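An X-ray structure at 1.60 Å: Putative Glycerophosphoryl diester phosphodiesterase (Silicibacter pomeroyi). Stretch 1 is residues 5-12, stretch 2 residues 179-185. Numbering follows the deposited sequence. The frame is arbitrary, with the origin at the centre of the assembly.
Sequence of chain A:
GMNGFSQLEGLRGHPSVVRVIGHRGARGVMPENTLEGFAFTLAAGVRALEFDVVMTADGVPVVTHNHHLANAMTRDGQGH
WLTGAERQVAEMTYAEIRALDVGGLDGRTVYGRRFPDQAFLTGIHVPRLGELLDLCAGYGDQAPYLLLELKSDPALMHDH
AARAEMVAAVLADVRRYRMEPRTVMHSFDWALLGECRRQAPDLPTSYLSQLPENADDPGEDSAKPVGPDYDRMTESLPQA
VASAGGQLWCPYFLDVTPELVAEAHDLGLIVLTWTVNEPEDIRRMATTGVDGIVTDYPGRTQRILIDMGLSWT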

# COMPACT_ATOMS: atom_id res chain seq x y z
N PHE A 5 30.78 5.70 9.93
CA PHE A 5 29.48 5.27 10.44
C PHE A 5 28.83 4.38 9.38
O PHE A 5 28.40 4.86 8.34
CB PHE A 5 28.58 6.47 10.67
CG PHE A 5 29.00 7.35 11.82
CD1 PHE A 5 28.66 7.02 13.11
CD2 PHE A 5 29.66 8.54 11.59
CE1 PHE A 5 29.01 7.85 14.18
CE2 PHE A 5 30.01 9.37 12.66
CZ PHE A 5 29.68 9.01 13.95
N SER A 6 28.73 3.08 9.67
CA SER A 6 28.20 2.11 8.70
C SER A 6 26.72 2.33 8.42
O SER A 6 26.17 1.95 7.35
CB SER A 6 28.44 0.69 9.22
OG SER A 6 27.41 0.35 10.13
N GLN A 7 26.05 2.97 9.36
CA GLN A 7 24.64 3.27 9.21
C GLN A 7 24.37 4.22 8.02
O GLN A 7 23.27 4.21 7.46
CB GLN A 7 24.06 3.93 10.46
CG GLN A 7 24.26 3.19 11.78
CD GLN A 7 25.60 3.46 12.46
OE1 GLN A 7 26.53 4.04 11.88
NE2 GLN A 7 25.70 3.05 13.71
N LEU A 8 25.34 5.06 7.69
CA LEU A 8 25.14 6.05 6.64
C LEU A 8 25.18 5.45 5.24
O LEU A 8 24.77 6.13 4.30
CB LEU A 8 26.18 7.16 6.77
CG LEU A 8 26.18 7.89 8.12
CD1 LEU A 8 27.29 8.93 8.15
CD2 LEU A 8 24.80 8.53 8.43
N GLU A 9 25.61 4.20 5.11
CA GLU A 9 25.68 3.54 3.80
C GLU A 9 24.31 3.52 3.12
O GLU A 9 24.23 3.74 1.90
CB GLU A 9 26.27 2.13 3.94
CG GLU A 9 27.77 2.17 4.29
CD GLU A 9 28.35 0.79 4.64
OE1 GLU A 9 27.66 -0.23 4.34
OE2 GLU A 9 29.48 0.75 5.22
N GLY A 10 23.23 3.33 3.88
CA GLY A 10 21.91 3.30 3.30
C GLY A 10 21.21 4.65 3.13
O GLY A 10 20.09 4.70 2.62
N LEU A 11 21.87 5.74 3.56
CA LEU A 11 21.32 7.07 3.49
C LEU A 11 22.14 7.99 2.58
O LEU A 11 21.66 9.04 2.16
CB LEU A 11 21.23 7.65 4.91
CG LEU A 11 20.30 6.81 5.80
CD1 LEU A 11 20.34 7.25 7.23
CD2 LEU A 11 18.85 6.84 5.30
N ARG A 12 23.35 7.55 2.21
CA ARG A 12 24.19 8.34 1.33
C ARG A 12 23.82 8.07 -0.14
O ARG A 12 23.69 6.92 -0.56
CB ARG A 12 25.66 7.99 1.56
CG ARG A 12 26.62 8.81 0.78
CD ARG A 12 28.06 8.41 1.12
NE ARG A 12 28.45 8.74 2.49
CZ ARG A 12 28.68 7.88 3.48
NH1 ARG A 12 28.59 6.55 3.31
NH2 ARG A 12 29.03 8.36 4.66
N MSE A 179 20.16 -3.17 16.80
CA MSE A 179 19.89 -2.33 15.67
C MSE A 179 20.86 -1.16 15.52
O MSE A 179 20.64 -0.27 14.69
CB MSE A 179 18.41 -1.87 15.71
CG MSE A 179 17.43 -2.92 15.26
SE MSE A 179 17.58 -3.45 13.42
CE MSE A 179 18.80 -4.98 13.47
N GLU A 180 21.96 -1.16 16.29
CA GLU A 180 22.94 -0.10 16.13
C GLU A 180 23.42 0.08 14.67
O GLU A 180 23.54 1.19 14.21
CB GLU A 180 24.16 -0.26 17.04
CG GLU A 180 23.84 -0.35 18.52
CD GLU A 180 23.69 -1.78 19.01
OE1 GLU A 180 23.21 -2.67 18.26
OE2 GLU A 180 24.13 -2.03 20.15
N PRO A 181 23.66 -1.02 13.92
CA PRO A 181 24.17 -0.83 12.55
C PRO A 181 23.24 -0.19 11.55
O PRO A 181 23.66 0.14 10.41
CB PRO A 181 24.47 -2.26 12.07
CG PRO A 181 24.67 -3.05 13.31
CD PRO A 181 23.67 -2.45 14.29
N ARG A 182 21.98 -0.04 11.94
CA ARG A 182 20.97 0.58 11.07
C ARG A 182 20.36 1.86 11.61
O ARG A 182 19.59 2.52 10.89
CB ARG A 182 19.82 -0.41 10.90
CG ARG A 182 20.15 -1.65 10.07
CD ARG A 182 20.34 -1.27 8.64
NE ARG A 182 20.39 -2.47 7.83
CZ ARG A 182 21.49 -3.15 7.59
NH1 ARG A 182 22.64 -2.74 8.08
NH2 ARG A 182 21.45 -4.25 6.85
N THR A 183 20.71 2.29 12.81
CA THR A 183 20.03 3.41 13.44
C THR A 183 20.76 4.75 13.41
O THR A 183 21.94 4.86 13.73
CB THR A 183 19.76 3.06 14.92
OG1 THR A 183 18.98 1.85 14.98
CG2 THR A 183 19.02 4.22 15.63
N VAL A 184 19.98 5.77 13.07
CA VAL A 184 20.40 7.14 13.06
C VAL A 184 19.53 7.93 14.01
O VAL A 184 18.30 7.86 13.93
CB VAL A 184 20.29 7.76 11.65
CG1 VAL A 184 20.74 9.22 11.64
CG2 VAL A 184 21.08 6.94 10.66
N MSE A 185 20.15 8.67 14.92
CA MSE A 185 19.44 9.47 15.90
C MSE A 185 19.13 10.84 15.27
O MSE A 185 20.02 11.54 14.87
CB MSE A 185 20.26 9.54 17.17
CG MSE A 185 20.56 8.15 17.76
SE MSE A 185 19.08 7.21 18.53
CE MSE A 185 19.20 7.88 20.30

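What polar interaction ties the two stretches together? A single hydrogen bond crosses between them: Gln7 NE2 donates to Glu180 O at 2.9 Å, with an N-H...O angle of 152°. Gln7 points its CA-to-CB bond toward stretch 2, and chi1 m followed by chi2 p carries the amide to the turn. A glutamine suits the place, since its neutral amide can donate to a backbone carbonyl while its CG methylene packs against the carbonyl oxygens of Pro181 and Thr183; NE2 is also hydrogen-bonded elsewhere in the structure.

How does the backbone of stretch 2 receive this side chain? The turn is held by Arg182 N to Met179 O, 3.1 Å, and by a weak bond from Thr183 N to Glu180 O, 3.3 Å, so Glu180 O accepts from both its own stretch and Gln7. Thr183 OG1 adds a bond to Met179 O at 2.7 Å, made with its CA-to-CB bond directed away from stretch 1.

Which weaker contacts accompany the hydrogen bond? Gln7 CA makes a CA-H...O contact with Pro181 O at 3.5 Å, and Gln7 CG lies 3.4 Å from that same oxygen. Gln7 CG also sits 3.5 Å from Thr183 O, a carbonyl buried here without a hydrogen-bonding partner. Ser6 remains exposed and gives up only 18 Å² to stretch 2, with Ser6 OG 3.8 Å from Pro181 O.

Where do the stretches meet through apolar surface? Leu11 directs its CA-to-CB bond toward stretch 2, and its CD1 comes within 3.5 Å of Val184 CG2; Val184 CG2 also lies 4.2 Å from Gln7 CB. Both Leu11 and Val184 are buried, where hydrocarbon side chains suit the place because they bring no polar atoms that need partners. The whole contact is small, burying 263 Å² over both sides, and Gln7 contributes the largest share of any residue.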